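Local structure of citrate synthase (Thermotoga maritima, 2P2W) at residues I96-H101 with S120-I125; G201-L206 with L320-R325. The protein probably catalyses the condensation of oxaloacetate with acetyl-CoA and water to give citrate and CoA, a step of the tricarboxylic acid cycle. All coordinates share one frame; numbering follows the deposited sequence.

Contact 1: I96-H101 with S120-I125; sequences IFLSIH and SVFPTI
Where helix 90-98 comes to its end, F97 and L98 pack against I125 and F122 of the long helix 110-133 in a buried, wholly apolar contact. F97 and I125 lie alongside, running in opposing senses. I125 CD1 comes in at the base of the phenylalanine, 3.6 Å from F97 CB, while its other branch, I125 CG2, approaches the ring obliquely and lies 3.8 Å from F97 CD2. A beta-branched isoleucine suits this place because its two arms meet the stem and the ring of one partner at once. The long arm of I125, with CG1 anti to the carbonyl carbon (chi1 -70°), also carries CD1 within 4.3 Å of L98 CD2. In this mostly helical citrate synthase fold the two helices have further neighbours: L98 also touches helix 195-207, and F122 touches helix 317-337. L98 meets F122 roughly perpendicular to it, and L98 CD1 stands 3.9 Å from F122 CE1, near the CE1 and CZ end of the ring, at an oblique approach. Leucine's fork suits a residue that touches two side chains of one helix, CD1 going to F122 and CD2 to I125. Helix 110-133 is kinked here, for P123 has no N-H to give to the turn before. On the first segment, I96 and S99 pack on S99 and K95 of the second subunit respectively.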
loop_
_atom_site.group_PDB
_atom_site.type_symbol
_atom_site.label_atom_id
_atom_site.label_comp_id
_atom_site.label_asym_id
_atom_site.label_seq_id
_atom_site.Cartn_x
_atom_site.Cartn_y
_atom_site.Cartn_z
ATOM N N ILE A 96 -6.271 -9.981 -2.651
ATOM C CA ILE A 96 -7.569 -10.241 -3.262
ATOM C C ILE A 96 -8.672 -10.441 -2.234
ATOM O O ILE A 96 -9.694 -9.756 -2.260
ATOM C CB ILE A 96 -7.517 -11.498 -4.158
ATOM C CG1 ILE A 96 -6.569 -11.260 -5.337
ATOM C CG2 ILE A 96 -8.922 -11.844 -4.650
ATOM C CD1 ILE A 96 -6.279 -12.517 -6.158
ATOM N N PHE A 97 -8.468 -11.383 -1.323
ATOM C CA PHE A 97 -9.525 -11.687 -0.362
ATOM C C PHE A 97 -9.747 -10.573 0.684
ATOM O O PHE A 97 -10.773 -10.508 1.344
ATOM C CB PHE A 97 -9.214 -13.033 0.309
ATOM C CG PHE A 97 -9.530 -14.161 -0.639
ATOM C CD1 PHE A 97 -10.855 -14.482 -0.916
ATOM C CD2 PHE A 97 -8.504 -14.844 -1.275
ATOM C CE1 PHE A 97 -11.150 -15.481 -1.837
ATOM C CE2 PHE A 97 -8.806 -15.842 -2.197
ATOM C CZ PHE A 97 -10.126 -16.162 -2.490
ATOM N N LEU A 98 -8.739 -9.687 0.861
ATOM C CA LEU A 98 -8.947 -8.574 1.796
ATOM C C LEU A 98 -9.663 -7.396 1.126
ATOM O O LEU A 98 -10.042 -6.417 1.755
ATOM C CB LEU A 98 -7.587 -8.086 2.314
ATOM C CG LEU A 98 -6.854 -9.086 3.212
ATOM C CD1 LEU A 98 -5.667 -8.445 3.925
ATOM C CD2 LEU A 98 -7.727 -9.692 4.313
ATOM N N SER A 99 -9.792 -7.497 -0.215
ATOM C CA SER A 99 -10.365 -6.391 -0.985
ATOM C C SER A 99 -11.799 -6.675 -1.454
ATOM O O SER A 99 -12.364 -5.960 -2.271
ATOM C CB SER A 99 -9.472 -6.147 -2.203
ATOM O OG SER A 99 -8.185 -5.715 -1.764
ATOM N N ILE A 100 -12.382 -7.775 -0.949
ATOM C CA ILE A 100 -13.779 -8.037 -1.281
ATOM C C ILE A 100 -14.711 -7.639 -0.128
ATOM O O ILE A 100 -15.184 -8.455 0.652
ATOM C CB ILE A 100 -13.939 -9.517 -1.637
ATOM C CG1 ILE A 100 -13.093 -9.839 -2.873
ATOM C CG2 ILE A 100 -15.408 -9.816 -1.993
ATOM C CD1 ILE A 100 -12.747 -11.326 -2.981
ATOM N N HIS A 101 -14.935 -6.307 -0.031
ATOM C CA HIS A 101 -15.751 -5.751 1.046
ATOM C C HIS A 101 -15.374 -6.332 2.407
ATOM O O HIS A 101 -14.514 -5.822 3.115
ATOM C CB HIS A 101 -17.224 -6.025 0.740
ATOM C CG HIS A 101 -18.047 -4.838 1.169
ATOM N ND1 HIS A 101 -19.337 -4.642 0.792
ATOM C CD2 HIS A 101 -17.665 -3.783 2.004
ATOM C CE1 HIS A 101 -19.720 -3.499 1.396
ATOM N NE2 HIS A 101 -18.740 -2.965 2.127
ATOM N N SER A 120 -7.499 -13.324 12.211
ATOM C CA SER A 120 -8.026 -14.674 12.396
ATOM C C SER A 120 -8.270 -15.426 11.092
ATOM O O SER A 120 -8.157 -16.649 11.056
ATOM C CB SER A 120 -9.335 -14.631 13.195
ATOM O OG SER A 120 -9.137 -14.040 14.470
ATOM N N VAL A 121 -8.598 -14.706 10.023
ATOM C CA VAL A 121 -8.881 -15.355 8.746
ATOM C C VAL A 121 -7.682 -15.539 7.805
ATOM O O VAL A 121 -7.768 -16.289 6.827
ATOM C CB VAL A 121 -10.031 -14.614 8.002
ATOM C CG1 VAL A 121 -9.530 -13.308 7.403
ATOM C CG2 VAL A 121 -10.641 -15.526 6.939
ATOM N N PHE A 122 -6.561 -14.882 8.103
ATOM C CA PHE A 122 -5.362 -15.002 7.264
ATOM C C PHE A 122 -4.980 -16.455 6.924
ATOM O O PHE A 122 -4.792 -16.794 5.755
ATOM C CB PHE A 122 -4.162 -14.316 7.941
ATOM C CG PHE A 122 -3.796 -12.975 7.347
ATOM C CD1 PHE A 122 -4.703 -11.918 7.347
ATOM C CD2 PHE A 122 -2.524 -12.759 6.820
ATOM C CE1 PHE A 122 -4.345 -10.662 6.831
ATOM C CE2 PHE A 122 -2.159 -11.509 6.305
ATOM C CZ PHE A 122 -3.072 -10.462 6.312
ATOM N N PRO A 123 -4.860 -17.329 7.940
ATOM C CA PRO A 123 -4.493 -18.728 7.684
ATOM C C PRO A 123 -5.491 -19.487 6.813
ATOM O O PRO A 123 -5.120 -20.389 6.064
ATOM C CB PRO A 123 -4.391 -19.326 9.093
ATOM C CG PRO A 123 -4.009 -18.146 9.937
ATOM C CD PRO A 123 -4.915 -17.068 9.390
ATOM N N THR A 124 -6.763 -19.129 6.927
ATOM C CA THR A 124 -7.804 -19.782 6.147
ATOM C C THR A 124 -7.627 -19.427 4.676
ATOM O O THR A 124 -7.762 -20.280 3.800
ATOM C CB THR A 124 -9.198 -19.345 6.621
ATOM O OG1 THR A 124 -9.326 -19.632 8.019
ATOM C CG2 THR A 124 -10.285 -20.091 5.849
ATOM N N ILE A 125 -7.322 -18.161 4.409
ATOM C CA ILE A 125 -7.108 -17.710 3.038
ATOM C C ILE A 125 -5.955 -18.497 2.424
ATOM O O ILE A 125 -6.077 -19.029 1.320
ATOM C CB ILE A 125 -6.768 -16.199 2.989
ATOM C CG1 ILE A 125 -8.007 -15.376 3.355
ATOM C CG2 ILE A 125 -6.267 -15.811 1.599
ATOM C CD1 ILE A 125 -7.725 -13.893 3.526
#

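Contact 2: G201-L206 with L320-R325; sequences GALGAL and LFATAR
L206 and F321 each carry CG anti to the backbone N, with chi1 of -169° and -168°, and these two torsions send the leucine fork and the aromatic ring into the space between helices 195-207 and 317-337. There L206 CD1 stands over one face of F321, 3.9 Å from the ring centroid and 9° off its normal, a nearly axial CH-pi contact. The other methyl, L206 CD2, lies 3.7 Å from A322 N and so presses on the backbone at the start of the next residue. L203 adds a second leucine one turn earlier: its CD2 meets A322 CB at 3.6 Å. The leucines span segment axes 10.7 Å apart, and alanine suits its place because L206 CD2, at 3.8 Å, also meets A322 CB, so a larger side chain would run into both methyls. An alanine in place of L206 would remove both methyls and would probably leave the F321 ring without its cover on that face and freer to turn. Helix 195-207 also meets the second subunit: G204 O and A205 O accept hydrogen bonds from S193 OG and T191 OG1 of that chain. F321 CE1 lies 3.4 Å above the guanidinium plane of R325, whose NH2 is hydrogen-bonded to a citrate anion, probably from the crystallisation liquor. With F321 about 4 Å from the predicted catalytic D300 (side chain to side chain), this is consistent with helix 317-337 lining the citrate synthase active site, while L206 backs the F321 ring from the second shell.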
loop_
_atom_site.group_PDB
_atom_site.type_symbol
_atom_site.label_atom_id
_atom_site.label_comp_id
_atom_site.label_asym_id
_atom_site.label_seq_id
_atom_site.Cartn_x
_atom_site.Cartn_y
_atom_site.Cartn_z
ATOM N N GLY A 201 -1.483 -2.534 1.458
ATOM C CA GLY A 201 -0.287 -1.793 1.098
ATOM C C GLY A 201 0.910 -2.393 1.823
ATOM O O GLY A 201 1.990 -2.550 1.245
ATOM N N ALA A 202 0.719 -2.734 3.094
ATOM C CA ALA A 202 1.786 -3.335 3.896
ATOM C C ALA A 202 2.233 -4.653 3.255
ATOM O O ALA A 202 3.426 -4.957 3.190
ATOM C CB ALA A 202 1.295 -3.581 5.319
ATOM N N LEU A 203 1.268 -5.430 2.781
ATOM C CA LEU A 203 1.563 -6.701 2.129
ATOM C C LEU A 203 2.468 -6.466 0.924
ATOM O O LEU A 203 3.431 -7.199 0.708
ATOM C CB LEU A 203 0.264 -7.379 1.679
ATOM C CG LEU A 203 -0.608 -7.958 2.804
ATOM C CD1 LEU A 203 -1.982 -8.330 2.263
ATOM C CD2 LEU A 203 0.089 -9.178 3.402
ATOM N N GLY A 204 2.148 -5.440 0.141
ATOM C CA GLY A 204 2.940 -5.123 -1.035
ATOM C C GLY A 204 4.387 -4.823 -0.689
ATOM O O GLY A 204 5.303 -5.239 -1.398
ATOM N N ALA A 205 4.592 -4.096 0.405
ATOM C CA ALA A 205 5.937 -3.748 0.851
ATOM C C ALA A 205 6.677 -4.964 1.409
ATOM O O ALA A 205 7.863 -5.164 1.134
ATOM C CB ALA A 205 5.866 -2.661 1.912
ATOM N N LEU A 206 5.977 -5.777 2.194
ATOM C CA LEU A 206 6.597 -6.957 2.790
ATOM C C LEU A 206 7.090 -7.916 1.706
ATOM O O LEU A 206 8.095 -8.607 1.879
ATOM C CB LEU A 206 5.598 -7.671 3.706
ATOM C CG LEU A 206 6.185 -8.769 4.597
ATOM C CD1 LEU A 206 7.101 -8.133 5.624
ATOM C CD2 LEU A 206 5.067 -9.544 5.292
ATOM N N LEU A 320 3.617 -16.156 5.237
ATOM C CA LEU A 320 3.709 -16.697 6.594
ATOM C C LEU A 320 4.181 -15.580 7.519
ATOM O O LEU A 320 3.745 -15.475 8.667
ATOM C CB LEU A 320 4.692 -17.869 6.644
ATOM C CG LEU A 320 4.211 -19.147 5.948
ATOM C CD1 LEU A 320 5.363 -20.146 5.874
ATOM C CD2 LEU A 320 3.023 -19.736 6.700
ATOM N N PHE A 321 5.085 -14.755 7.003
ATOM C CA PHE A 321 5.611 -13.610 7.736
ATOM C C PHE A 321 4.412 -12.695 8.021
ATOM O O PHE A 321 4.204 -12.254 9.155
ATOM C CB PHE A 321 6.641 -12.885 6.855
ATOM C CG PHE A 321 7.482 -11.859 7.579
ATOM C CD1 PHE A 321 7.013 -11.203 8.715
ATOM C CD2 PHE A 321 8.739 -11.510 7.081
ATOM C CE1 PHE A 321 7.778 -10.217 9.341
ATOM C CE2 PHE A 321 9.514 -10.525 7.700
ATOM C CZ PHE A 321 9.033 -9.878 8.831
ATOM N N ALA A 322 3.614 -12.435 6.985
ATOM C CA ALA A 322 2.443 -11.566 7.104
ATOM C C ALA A 322 1.390 -12.093 8.083
ATOM O O ALA A 322 0.745 -11.321 8.793
ATOM C CB ALA A 322 1.810 -11.355 5.725
ATOM N N THR A 323 1.215 -13.410 8.105
ATOM C CA THR A 323 0.244 -14.047 8.988
ATOM C C THR A 323 0.497 -13.607 10.424
ATOM O O THR A 323 -0.433 -13.477 11.225
ATOM C CB THR A 323 0.343 -15.583 8.872
ATOM O OG1 THR A 323 -0.047 -15.974 7.549
ATOM C CG2 THR A 323 -0.562 -16.270 9.886
ATOM N N ALA A 324 1.764 -13.371 10.740
ATOM C CA ALA A 324 2.134 -12.921 12.070
ATOM C C ALA A 324 2.189 -11.395 12.140
ATOM O O ALA A 324 1.566 -10.784 13.007
ATOM C CB ALA A 324 3.486 -13.506 12.465
ATOM N N ARG A 325 2.925 -10.787 11.213
ATOM C CA ARG A 325 3.128 -9.328 11.241
ATOM C C ARG A 325 1.824 -8.514 11.086
ATOM O O ARG A 325 1.749 -7.341 11.428
ATOM C CB ARG A 325 4.107 -8.963 10.123
ATOM C CG ARG A 325 4.433 -7.470 10.101
ATOM C CD ARG A 325 4.902 -6.963 11.469
ATOM N NE ARG A 325 6.114 -7.669 11.894
ATOM C CZ ARG A 325 7.283 -7.261 11.365
ATOM N NH1 ARG A 325 7.309 -6.263 10.501
ATOM N NH2 ARG A 325 8.417 -7.869 11.722
#

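In the fold
From the N terminus, the chain first makes contact 1, which closes a short loop with 18 residues between its two segments, ten of them helical and part of the rest not modelled. Contact 2 opens only later and joins helix 195-207 to helix 317-337, with 113 residues between its segments that include the predicted catalytic H250 and D300. The two loops are therefore in series, neither enclosing the other. In space they meet, with centres about 13 Å apart: F122 packs on A322 and T323, and L98 CD1 lies 4.0 Å from L203 CD1. The four helices thus share one buried interior, and both contacts also reach the second subunit.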